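Local atomic coordinates of carbohydrate-binding protein (Flavonifractor plautii, PDB entry 6N1B), a protein that probably removes the acetyl group from N-acetylgalactosamine of the blood group A antigen and is here bound to the blood group B trisaccharide. Residues Trp221-Gly226 and Gln234-Glu239; Val228-Gly233 and Gly293-Gly298; Ala269-Asp274 and Ile287-Ala292; Ser299-Thr304 and Phe332-Ser337. One frame throughout, in Å; residues are numbered along the deposited sequence.

Contact 1: Trp221-Gly226 and Gln234-Glu239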
# COMPACT_ATOMS: atom_id res chain seq x y z
N TRP A 221 8.54 7.54 -0.61
CA TRP A 221 9.49 6.50 -0.93
C TRP A 221 8.92 5.58 -2.00
O TRP A 221 7.71 5.31 -2.03
CB TRP A 221 9.79 5.62 0.28
CG TRP A 221 10.44 6.34 1.44
CD1 TRP A 221 11.77 6.38 1.77
CD2 TRP A 221 9.77 7.07 2.53
NE1 TRP A 221 11.97 7.08 2.91
CE2 TRP A 221 10.76 7.52 3.42
CE3 TRP A 221 8.48 7.44 2.77
CZ2 TRP A 221 10.48 8.26 4.55
CZ3 TRP A 221 8.19 8.18 3.89
CH2 TRP A 221 9.15 8.59 4.77
N ALA A 222 9.75 5.16 -2.93
CA ALA A 222 9.32 4.30 -4.00
C ALA A 222 10.45 3.35 -4.38
O ALA A 222 11.62 3.64 -4.09
CB ALA A 222 8.84 5.10 -5.24
N ASN A 223 10.11 2.21 -5.01
CA ASN A 223 11.13 1.23 -5.42
C ASN A 223 11.46 1.41 -6.89
O ASN A 223 10.60 1.39 -7.77
CB ASN A 223 10.64 -0.18 -5.12
CG ASN A 223 11.62 -1.23 -5.44
OD1 ASN A 223 12.85 -0.97 -5.40
ND2 ASN A 223 11.15 -2.44 -5.70
N ASN A 224 12.77 1.61 -7.15
CA ASN A 224 13.30 1.81 -8.52
C ASN A 224 13.70 0.45 -9.11
O ASN A 224 14.73 -0.13 -8.63
CB ASN A 224 14.45 2.75 -8.47
CG ASN A 224 14.90 3.19 -9.83
OD1 ASN A 224 14.90 2.32 -10.77
ND2 ASN A 224 15.28 4.43 -10.01
N THR A 225 12.87 -0.06 -10.02
CA THR A 225 13.18 -1.32 -10.74
C THR A 225 13.48 -0.97 -12.19
O THR A 225 13.41 -1.83 -13.09
CB THR A 225 12.09 -2.34 -10.52
OG1 THR A 225 10.97 -2.17 -11.40
CG2 THR A 225 11.62 -2.40 -9.11
N GLY A 226 13.88 0.25 -12.42
CA GLY A 226 14.26 0.70 -13.76
C GLY A 226 13.14 0.59 -14.77
O GLY A 226 11.98 0.85 -14.46
N GLN A 234 17.61 -8.25 -7.44
CA GLN A 234 18.59 -7.71 -6.49
C GLN A 234 19.17 -6.36 -6.98
O GLN A 234 19.87 -5.74 -6.21
CB GLN A 234 19.68 -8.76 -6.23
CG GLN A 234 19.21 -9.96 -5.44
CD GLN A 234 18.67 -9.61 -4.07
OE1 GLN A 234 19.24 -8.78 -3.35
NE2 GLN A 234 17.51 -10.30 -3.72
N ALA A 235 18.85 -5.91 -8.21
CA ALA A 235 19.20 -4.59 -8.68
C ALA A 235 18.26 -3.49 -8.20
O ALA A 235 18.51 -2.30 -8.43
CB ALA A 235 19.32 -4.54 -10.18
N ASN A 236 17.15 -3.88 -7.55
CA ASN A 236 16.17 -2.92 -7.06
C ASN A 236 16.77 -2.06 -5.93
O ASN A 236 17.55 -2.54 -5.12
CB ASN A 236 14.93 -3.60 -6.50
CG ASN A 236 14.17 -4.39 -7.55
OD1 ASN A 236 14.34 -4.21 -8.74
ND2 ASN A 236 13.14 -5.14 -7.06
N PHE A 237 16.28 -0.81 -5.84
CA PHE A 237 16.69 0.09 -4.72
C PHE A 237 15.60 1.14 -4.52
O PHE A 237 14.98 1.60 -5.47
CB PHE A 237 18.08 0.73 -4.97
CG PHE A 237 18.14 1.62 -6.17
CD1 PHE A 237 18.33 1.13 -7.37
CD2 PHE A 237 18.00 2.97 -5.98
CE1 PHE A 237 18.38 1.91 -8.46
CE2 PHE A 237 18.08 3.83 -7.09
CZ PHE A 237 18.30 3.29 -8.33
N VAL A 238 15.44 1.54 -3.25
CA VAL A 238 14.44 2.55 -2.89
C VAL A 238 15.03 3.96 -2.94
O VAL A 238 16.18 4.23 -2.53
CB VAL A 238 13.85 2.21 -1.50
CG1 VAL A 238 13.06 3.33 -0.89
CG2 VAL A 238 12.97 0.96 -1.57
N GLU A 239 14.22 4.85 -3.46
CA GLU A 239 14.53 6.29 -3.52
C GLU A 239 13.48 7.03 -2.76
O GLU A 239 12.26 6.68 -2.79
CB GLU A 239 14.55 6.81 -4.94
CG GLU A 239 15.72 6.24 -5.77
CD GLU A 239 15.71 6.67 -7.23
OE1 GLU A 239 14.69 6.46 -7.94
OE2 GLU A 239 16.74 7.25 -7.63
O HOH W 1 17.02 -0.77 -10.31

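Contact 2: Val228-Gly233 and Gly293-Gly298. With GLA (alpha-D-galactopyranose), chain B; GAL (beta-D-galactopyranose), chain C.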
# COMPACT_ATOMS: atom_id res chain seq x y z
N VAL A 228 12.57 -2.41 -15.97
CA VAL A 228 12.51 -3.88 -16.02
C VAL A 228 11.33 -4.44 -15.19
O VAL A 228 10.63 -5.31 -15.69
CB VAL A 228 13.88 -4.45 -15.51
CG1 VAL A 228 13.79 -5.99 -15.40
CG2 VAL A 228 15.03 -4.01 -16.40
N GLY A 229 11.20 -4.04 -13.93
CA GLY A 229 10.04 -4.49 -13.19
C GLY A 229 10.32 -5.72 -12.32
O GLY A 229 11.35 -5.81 -11.65
N TYR A 230 9.40 -6.68 -12.40
CA TYR A 230 9.36 -7.85 -11.47
C TYR A 230 10.66 -8.68 -11.45
O TYR A 230 11.07 -9.17 -10.43
CB TYR A 230 8.13 -8.74 -11.78
CG TYR A 230 7.72 -9.68 -10.70
CD1 TYR A 230 6.97 -9.25 -9.63
CD2 TYR A 230 8.12 -11.00 -10.70
CE1 TYR A 230 6.55 -10.10 -8.62
CE2 TYR A 230 7.68 -11.88 -9.75
CZ TYR A 230 6.88 -11.43 -8.70
OH TYR A 230 6.50 -12.36 -7.66
N GLN A 231 11.28 -8.81 -12.68
CA GLN A 231 12.54 -9.61 -12.75
C GLN A 231 13.82 -8.81 -12.53
O GLN A 231 14.90 -9.38 -12.64
CB GLN A 231 12.62 -10.35 -14.08
CG GLN A 231 11.43 -11.25 -14.35
CD GLN A 231 11.25 -12.43 -13.40
OE1 GLN A 231 12.17 -12.86 -12.77
NE2 GLN A 231 9.95 -12.89 -13.25
N ASN A 232 13.71 -7.53 -12.18
CA ASN A 232 14.90 -6.73 -11.88
C ASN A 232 15.62 -7.27 -10.67
O ASN A 232 16.89 -7.18 -10.59
CB ASN A 232 14.53 -5.25 -11.75
CG ASN A 232 15.70 -4.32 -11.86
OD1 ASN A 232 15.97 -3.47 -10.87
ND2 ASN A 232 16.33 -4.32 -13.00
N GLY A 233 14.88 -7.75 -9.69
CA GLY A 233 15.49 -8.45 -8.58
C GLY A 233 16.39 -7.70 -7.68
O GLY A 233 16.05 -6.62 -7.16
N GLY A 293 15.90 -13.81 -3.39
CA GLY A 293 16.23 -14.44 -4.68
C GLY A 293 16.15 -13.52 -5.89
O GLY A 293 16.43 -12.30 -5.77
N ARG A 294 15.79 -14.09 -7.02
CA ARG A 294 15.87 -13.38 -8.30
C ARG A 294 14.67 -12.44 -8.54
O ARG A 294 14.71 -11.60 -9.39
CB ARG A 294 15.93 -14.41 -9.48
CG ARG A 294 17.32 -15.05 -9.63
CD ARG A 294 17.59 -15.77 -10.96
NE ARG A 294 16.42 -16.54 -11.36
CZ ARG A 294 16.04 -16.80 -12.64
NH1 ARG A 294 16.65 -16.29 -13.70
NH2 ARG A 294 14.97 -17.54 -12.88
N ASN A 295 13.55 -12.70 -7.81
CA ASN A 295 12.36 -11.92 -7.98
C ASN A 295 11.48 -12.06 -6.70
O ASN A 295 11.82 -12.80 -5.83
CB ASN A 295 11.63 -12.29 -9.31
CG ASN A 295 11.23 -13.75 -9.30
OD1 ASN A 295 10.74 -14.25 -8.28
ND2 ASN A 295 11.47 -14.43 -10.35
N PRO A 296 10.36 -11.31 -6.67
CA PRO A 296 9.50 -11.42 -5.46
C PRO A 296 8.68 -12.67 -5.28
O PRO A 296 7.95 -12.72 -4.31
CB PRO A 296 8.59 -10.21 -5.57
CG PRO A 296 9.29 -9.21 -6.53
CD PRO A 296 10.03 -10.13 -7.46
N ASP A 297 8.86 -13.71 -6.10
CA ASP A 297 8.15 -14.95 -5.80
C ASP A 297 8.52 -15.47 -4.45
O ASP A 297 9.68 -15.46 -4.05
CB ASP A 297 8.45 -16.01 -6.84
CG ASP A 297 7.89 -15.74 -8.22
OD1 ASP A 297 7.03 -14.83 -8.39
OD2 ASP A 297 8.20 -16.57 -9.11
N GLY A 298 7.50 -15.85 -3.65
CA GLY A 298 7.80 -16.28 -2.25
C GLY A 298 8.17 -15.19 -1.31
O GLY A 298 8.67 -15.45 -0.22
C1 GLA B . 3.94 -6.57 -11.40
C2 GLA B . 3.18 -5.37 -10.74
C3 GLA B . 2.90 -4.30 -11.81
C4 GLA B . 4.21 -3.86 -12.56
C5 GLA B . 5.00 -5.12 -13.04
C6 GLA B . 6.38 -4.79 -13.44
O2 GLA B . 1.91 -5.93 -10.23
O3 GLA B . 2.07 -3.05 -11.17
O4 GLA B . 4.92 -3.12 -11.64
O5 GLA B . 5.23 -6.08 -11.92
O6 GLA B . 7.13 -5.96 -13.99
C1 GAL C . 3.76 -9.90 -15.06
C2 GAL C . 3.07 -8.75 -14.32
C3 GAL C . 3.94 -8.36 -13.13
C4 GAL C . 4.26 -9.49 -12.16
C5 GAL C . 4.80 -10.60 -13.04
C6 GAL C . 4.89 -11.83 -12.15
O1 GAL C . 2.96 -10.28 -16.15
O2 GAL C . 2.98 -7.59 -15.23
O3 GAL C . 3.21 -7.19 -12.46
O4 GAL C . 2.99 -9.82 -11.56
O5 GAL C . 3.85 -10.94 -14.06
O6 GAL C . 5.63 -12.80 -12.88
O HOH W 2 16.67 -11.02 -11.12

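Contact 3: Ala269-Asp274 and Ile287-Ala292. With CA (calcium ion), chain D; CA (calcium ion), chain E; GLA (alpha-D-galactopyranose), chain B.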
# COMPACT_ATOMS: atom_id res chain seq x y z
N ALA A 269 16.25 -7.64 -0.97
CA ALA A 269 15.98 -6.57 -1.91
C ALA A 269 14.51 -6.17 -1.84
O ALA A 269 13.64 -7.01 -1.57
CB ALA A 269 16.28 -7.02 -3.34
N PRO A 270 14.22 -4.89 -2.09
CA PRO A 270 12.87 -4.41 -1.96
C PRO A 270 12.02 -4.79 -3.18
O PRO A 270 12.45 -4.78 -4.31
CB PRO A 270 13.01 -2.88 -1.90
CG PRO A 270 14.30 -2.63 -2.71
CD PRO A 270 15.16 -3.83 -2.37
N TRP A 271 10.71 -5.00 -2.90
CA TRP A 271 9.68 -4.97 -3.94
C TRP A 271 8.68 -3.87 -3.74
O TRP A 271 8.52 -2.96 -4.58
CB TRP A 271 8.93 -6.35 -4.14
CG TRP A 271 7.89 -6.29 -5.22
CD1 TRP A 271 6.51 -6.48 -5.05
CD2 TRP A 271 8.08 -5.92 -6.60
NE1 TRP A 271 5.90 -6.32 -6.24
CE2 TRP A 271 6.81 -6.00 -7.23
CE3 TRP A 271 9.22 -5.66 -7.41
CZ2 TRP A 271 6.59 -5.72 -8.53
CZ3 TRP A 271 8.99 -5.40 -8.75
CH2 TRP A 271 7.72 -5.42 -9.33
N HIS A 272 7.94 -3.89 -2.62
CA HIS A 272 6.87 -2.95 -2.33
C HIS A 272 6.99 -2.60 -0.84
O HIS A 272 7.58 -3.35 -0.06
CB HIS A 272 5.48 -3.50 -2.68
CG HIS A 272 5.03 -3.43 -4.06
ND1 HIS A 272 5.85 -3.22 -5.15
CD2 HIS A 272 3.77 -3.54 -4.56
CE1 HIS A 272 5.10 -3.17 -6.25
NE2 HIS A 272 3.83 -3.35 -5.95
N GLN A 273 6.43 -1.46 -0.42
CA GLN A 273 6.63 -1.00 0.97
C GLN A 273 5.58 0.02 1.39
O GLN A 273 4.97 0.68 0.55
CB GLN A 273 8.02 -0.38 1.15
CG GLN A 273 8.31 0.81 0.20
CD GLN A 273 8.71 0.43 -1.22
OE1 GLN A 273 9.49 -0.55 -1.42
NE2 GLN A 273 8.21 1.20 -2.23
N ASP A 274 5.43 0.11 2.73
CA ASP A 274 4.59 1.14 3.38
C ASP A 274 5.46 1.68 4.52
O ASP A 274 6.07 0.94 5.27
CB ASP A 274 3.30 0.53 3.94
CG ASP A 274 2.34 1.56 4.51
OD1 ASP A 274 2.21 2.66 3.89
OD2 ASP A 274 1.66 1.26 5.52
N ILE A 287 7.29 -1.41 6.73
CA ILE A 287 7.10 -2.81 6.40
C ILE A 287 7.39 -2.96 4.93
O ILE A 287 6.72 -2.39 4.07
CB ILE A 287 5.62 -3.25 6.77
CG1 ILE A 287 5.44 -3.26 8.23
CG2 ILE A 287 5.38 -4.61 6.19
CD1 ILE A 287 4.08 -3.74 8.70
N SER A 288 8.41 -3.77 4.65
CA SER A 288 8.92 -4.02 3.29
C SER A 288 8.55 -5.44 2.83
O SER A 288 8.94 -6.41 3.51
CB SER A 288 10.46 -3.86 3.29
OG SER A 288 10.99 -4.31 2.08
N GLN A 289 7.84 -5.53 1.72
CA GLN A 289 7.70 -6.81 1.02
C GLN A 289 8.97 -6.96 0.20
O GLN A 289 9.27 -6.12 -0.67
CB GLN A 289 6.48 -6.74 0.08
CG GLN A 289 6.35 -7.98 -0.76
CD GLN A 289 5.45 -7.83 -1.96
OE1 GLN A 289 4.84 -6.77 -2.16
NE2 GLN A 289 5.45 -8.88 -2.85
N CYS A 290 9.76 -8.00 0.52
CA CYS A 290 11.13 -8.14 0.06
C CYS A 290 11.48 -9.56 -0.23
O CYS A 290 10.68 -10.48 0.06
CB CYS A 290 12.10 -7.45 1.04
SG CYS A 290 12.03 -8.16 2.71
N PHE A 291 12.69 -9.81 -0.72
CA PHE A 291 13.06 -11.13 -1.22
C PHE A 291 14.56 -11.28 -1.28
O PHE A 291 15.27 -10.26 -1.55
CB PHE A 291 12.39 -11.41 -2.57
CG PHE A 291 12.76 -10.40 -3.63
CD1 PHE A 291 12.08 -9.20 -3.74
CD2 PHE A 291 13.85 -10.66 -4.46
CE1 PHE A 291 12.46 -8.28 -4.68
CE2 PHE A 291 14.20 -9.73 -5.41
CZ PHE A 291 13.55 -8.52 -5.49
N ALA A 292 15.04 -12.50 -1.15
CA ALA A 292 16.50 -12.79 -1.26
C ALA A 292 16.88 -13.39 -2.59
O ALA A 292 18.07 -13.40 -2.95
CB ALA A 292 16.93 -13.76 -0.16
CA CA D . 2.30 -3.29 -7.37
CA CA E . 0.47 4.34 3.75
C1 GLA B . 3.94 -6.57 -11.40
C2 GLA B . 3.18 -5.37 -10.74
C3 GLA B . 2.90 -4.30 -11.81
C4 GLA B . 4.21 -3.86 -12.56
C5 GLA B . 5.00 -5.12 -13.04
C6 GLA B . 6.38 -4.79 -13.44
O2 GLA B . 1.91 -5.93 -10.23
O3 GLA B . 2.07 -3.05 -11.17
O4 GLA B . 4.92 -3.12 -11.64
O5 GLA B . 5.23 -6.08 -11.92
O6 GLA B . 7.13 -5.96 -13.99
O HOH W 3 10.34 -2.93 -0.21
O HOH W 4 0.28 3.42 5.90
O HOH W 5 2.43 -5.14 -8.12
O HOH W 6 0.76 -3.84 -5.96
O HOH W 7 0.89 -3.62 -8.95
O HOH W 8 3.73 -2.53 -8.77

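Contact 4: Ser299-Thr304 and Phe332-Ser337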
# COMPACT_ATOMS: atom_id res chain seq x y z
N SER A 299 7.88 -13.92 -1.68
CA SER A 299 8.28 -12.82 -0.80
C SER A 299 7.70 -12.88 0.57
O SER A 299 6.61 -13.44 0.79
CB SER A 299 7.87 -11.52 -1.49
OG SER A 299 6.46 -11.43 -1.81
N VAL A 300 8.44 -12.25 1.47
CA VAL A 300 8.12 -12.15 2.85
C VAL A 300 8.06 -10.64 3.23
O VAL A 300 8.41 -9.77 2.40
CB VAL A 300 9.15 -12.81 3.75
CG1 VAL A 300 9.17 -14.31 3.52
CG2 VAL A 300 10.56 -12.27 3.53
N LEU A 301 7.59 -10.34 4.45
CA LEU A 301 7.74 -8.98 4.96
C LEU A 301 8.92 -9.00 5.95
O LEU A 301 9.10 -9.90 6.74
CB LEU A 301 6.51 -8.52 5.76
CG LEU A 301 5.21 -8.51 5.00
CD1 LEU A 301 4.06 -8.04 5.84
CD2 LEU A 301 5.28 -7.77 3.67
N HIS A 302 9.66 -7.86 5.91
CA HIS A 302 10.64 -7.49 6.92
C HIS A 302 10.30 -6.08 7.52
O HIS A 302 9.68 -5.32 6.79
CB HIS A 302 12.10 -7.61 6.45
CG HIS A 302 12.63 -9.01 6.44
ND1 HIS A 302 13.49 -9.45 7.47
CD2 HIS A 302 12.50 -10.04 5.59
CE1 HIS A 302 13.78 -10.72 7.24
NE2 HIS A 302 13.20 -11.10 6.12
N LEU A 303 10.80 -5.85 8.70
CA LEU A 303 10.65 -4.56 9.35
C LEU A 303 11.98 -3.80 9.29
O LEU A 303 13.01 -4.40 9.60
CB LEU A 303 10.20 -4.75 10.80
CG LEU A 303 9.69 -3.52 11.55
CD1 LEU A 303 8.37 -3.14 10.96
CD2 LEU A 303 9.66 -3.80 13.02
N THR A 304 11.90 -2.49 9.02
CA THR A 304 13.11 -1.68 8.98
C THR A 304 12.73 -0.32 9.58
O THR A 304 11.59 0.14 9.40
CB THR A 304 13.69 -1.63 7.58
OG1 THR A 304 14.94 -0.91 7.66
CG2 THR A 304 12.79 -1.10 6.51
N PHE A 332 1.44 -18.51 -1.30
CA PHE A 332 2.43 -18.20 -2.36
C PHE A 332 3.43 -17.18 -1.94
O PHE A 332 4.67 -17.35 -2.10
CB PHE A 332 1.80 -17.88 -3.68
CG PHE A 332 2.81 -17.59 -4.80
CD1 PHE A 332 3.64 -18.58 -5.24
CD2 PHE A 332 2.95 -16.33 -5.29
CE1 PHE A 332 4.62 -18.31 -6.17
CE2 PHE A 332 3.98 -16.07 -6.23
CZ PHE A 332 4.74 -17.07 -6.68
N GLN A 333 2.94 -16.02 -1.52
CA GLN A 333 3.80 -14.91 -1.12
C GLN A 333 3.00 -13.97 -0.25
O GLN A 333 1.76 -13.91 -0.43
CB GLN A 333 4.37 -14.18 -2.34
CG GLN A 333 3.45 -13.24 -3.02
CD GLN A 333 3.90 -12.82 -4.40
OE1 GLN A 333 5.15 -12.33 -4.56
NE2 GLN A 333 3.09 -12.91 -5.35
N ILE A 334 3.72 -13.22 0.62
CA ILE A 334 3.11 -12.07 1.21
C ILE A 334 3.34 -10.89 0.33
O ILE A 334 4.49 -10.68 -0.16
CB ILE A 334 3.58 -11.81 2.64
CG1 ILE A 334 3.49 -13.07 3.52
CG2 ILE A 334 2.87 -10.67 3.23
CD1 ILE A 334 2.13 -13.63 3.65
N TYR A 335 2.28 -10.15 0.03
CA TYR A 335 2.33 -9.01 -0.88
C TYR A 335 2.28 -7.70 -0.06
O TYR A 335 2.41 -7.71 1.15
CB TYR A 335 1.21 -9.12 -1.97
CG TYR A 335 1.63 -8.62 -3.33
CD1 TYR A 335 2.48 -9.49 -4.10
CD2 TYR A 335 1.32 -7.40 -3.87
CE1 TYR A 335 2.96 -9.05 -5.34
CE2 TYR A 335 1.79 -6.95 -5.07
CZ TYR A 335 2.64 -7.83 -5.82
OH TYR A 335 3.18 -7.36 -7.03
N ARG A 336 2.16 -6.58 -0.76
CA ARG A 336 2.29 -5.31 -0.09
C ARG A 336 1.33 -5.13 1.03
O ARG A 336 0.14 -5.47 0.89
CB ARG A 336 2.17 -4.19 -1.15
CG ARG A 336 2.62 -2.82 -0.62
CD ARG A 336 1.57 -1.94 0.08
NE ARG A 336 2.13 -0.58 0.17
CZ ARG A 336 1.50 0.47 0.71
NH1 ARG A 336 0.32 0.34 1.28
NH2 ARG A 336 2.13 1.62 0.77
N SER A 337 1.80 -4.61 2.14
CA SER A 337 1.03 -4.54 3.37
C SER A 337 1.03 -3.13 3.91
O SER A 337 1.98 -2.35 3.65
CB SER A 337 1.59 -5.54 4.34
OG SER A 337 1.51 -6.88 3.77

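Contact 1: Trp221-Gly226 and Gln234-Glu239
F237 holds its ring CG between its own N and carbonyl carbon (chi1 63°), while N224 swings its amide anti to the backbone N (chi1 -171°). Together these torsions lay ring and amide side by side, pointing the same way, with their planes stacked only 20° apart. CB of N224 sits over the ring face, offset toward the rim, in a CH-pi contact 4.0 Å from the F237 centroid, and ND2 of N224 comes to 3.6 Å from CZ of F237. The amide is held at both ends. ND2 of N224 donates to OE1 of E239 at 3.0 Å, meeting the carboxylate from above its plane, and OD1 accepts from N of G226 at 2.8 Å in an Asx turn, so its rotation is fixed. Beneath, the backbones pair antiparallel. A222 and E239 exchange two bonds of equal length, whereas the N224-F237 pair is uneven: N of N224 lies 2.8 Å from O of F237, but N of F237 lies 3.3 Å from O of N224. Past the last bridge, a water lies within hydrogen-bonding distance of O of N224 and O of A235, and OD1 of N236 packs 3.3 Å from CG2 of T225. ND2 of N223 and ND2 of N236 bond to the carbonyls of W271 and P270 respectively. CG1 of V238 reaches the edge of the W221 indole, whose NE1 is taken by O of G309. The pair is a beta hairpin, the two middle strands of a four-stranded antiparallel sheet, consistent with a beta-propeller blade.

Contact 2: Val228-Gly233 and Gly293-Gly298
Y230 and P296 form the tight part of this loop-to-loop contact. With CG anti to the backbone N (chi1 -162°), Y230 carries its ring between P296 and the beta-galactose. CD of P296 lies over the centre of the phenol ring, 3.5 Å from the Y230 centroid in a CH-pi contact. On the opposite face the sugar packs toward the rim, its C6 at 3.6 Å from CD2 of Y230. The hydroxyl OH of Y230 donates to OD1 of D297 at 2.6 Å, on the anti side of the carboxylate. N295 prepares this acceptor: its OD1 takes the backbone N of D297 at 2.9 Å, an Asx turn. W271 adds an edge-to-face ring contact.

Toward solvent the packing thins. The amides of Q231 and N295 run side by side with planes 87° apart, joined by a single bond from ND2 of N295 to OE1 of Q231 at 3.0 Å. Further out the two backbones are linked through water, which lies 2.9 Å from O of Q231 and 2.7 Å from O of R294.

On this side of the pocket the chemistry is consistent with two modes of sugar recognition: N of Y230 donates to O6 of the alpha-galactose at 2.9 Å, a sugar also bonded by NE2 of H117, while the ring, backed by proline and tied to aspartate, offers a platform to the next galactose.

Contact 3: Ala269-Asp274 and Ile287-Ala292
O of Q289 takes two backbone donors, N of W271 at 2.9 Å and N of H272 at 3.2 Å, a classic beta bulge. The return bond runs from N of Q289 to O of H272 at 2.8 Å. Consistent with the bulge, the consecutive side chains of W271 and H272 reach the galactose and a calcium ion respectively. ND1 of H272 donates to O of W271 at 2.7 Å, from above that carbonyl's plane, and NE2 of H272 binds the calcium ion at 2.1 Å, a site shared with D120 and four waters. D274, paired with I287 by two backbone bonds, places OD1 2.4 Å from a second calcium ion, shared with D56 and D122; its OD2 accepts from N of F339.

The Q289 side chain, CG anti to the backbone N (chi1 175°) and extended beyond, lies alongside W271 and H272, OE1 of Q289 3.4 Å from CD1 of W271 and against CB of H272; amide and indole planes stand 80° apart. NE2 of Q289 bonds to OG of S299. W271 gives NE1 to OH of Y335 and turns CH2 to O5 of the alpha-galactose at 3.7 Å. Outermost, CB of A269 lies over one face of the F291 ring.

Strand 283-291 is flanked on its other edge by strand 300-306, while P270 and Q273 pack on V238 of strand 237-243 in the preceding sheet.

Contact 4: Ser299-Thr304 and Phe332-Ser337
Y335, whose O meets CD2 of L301 at 3.8 Å, has a side chain that leaves the backbone away from the 299-304 segment. At the ring's edge lies the end of the Q333 side chain; W387 packs edge-to-face with the ring and the W271 ring meets it at a steep angle. W271 is also the partner of its hydroxyl, and the side chain comes within about 4 Å of the alpha-galactose and of a calcium ion.

Across the contact S299 grips I334 by two bonds: N of I334 donates to O of S299 at 2.9 Å, and OG of S299 donates to O of I334 at 2.7 Å. The serine hydroxyl can do so because it stands between its own N and carbonyl carbon (chi1 57°); Q289 is its other partner. Below, the L301 and I334 side chains cross at about a right angle, CG of L301 touching CG2 of I334 at 3.6 Å. CD1 of L301 rests 3.5 Å from OG of S337, whose own bond goes to O of Y335.

The strands run at 54° and belong to different sheets. Strand 333-342 is the outermost strand of a sheet whose other edge is the N-terminal strand 30-31, paired with 385-395. Such pairing fits the closure of a beta-propeller, with Y335 lining the glycan pocket at the junction of two blades.

Contacts 3 and 4 are the closest pair, centres about 6 Å apart, and meet through strands 283-291 and 300-306, neighbours in one sheet, where O of S288 lies 2.9 Å from N of H302. Contact 1 belongs to the preceding sheet, its centre about 10 Å from that of contact 3, and stays clear of contact 4, nearest atoms about 7 Å apart. Contact 2 joins the loops that connect strands 217-224 and 237-243 and strands 283-291 and 300-306; its CG of P296 packs 3.5 Å from CG of W271. Y230, W271 and Y335 from contacts 2, 3 and 4 thus line one glycan pocket, with the H272 calcium ion close to the alpha-galactose.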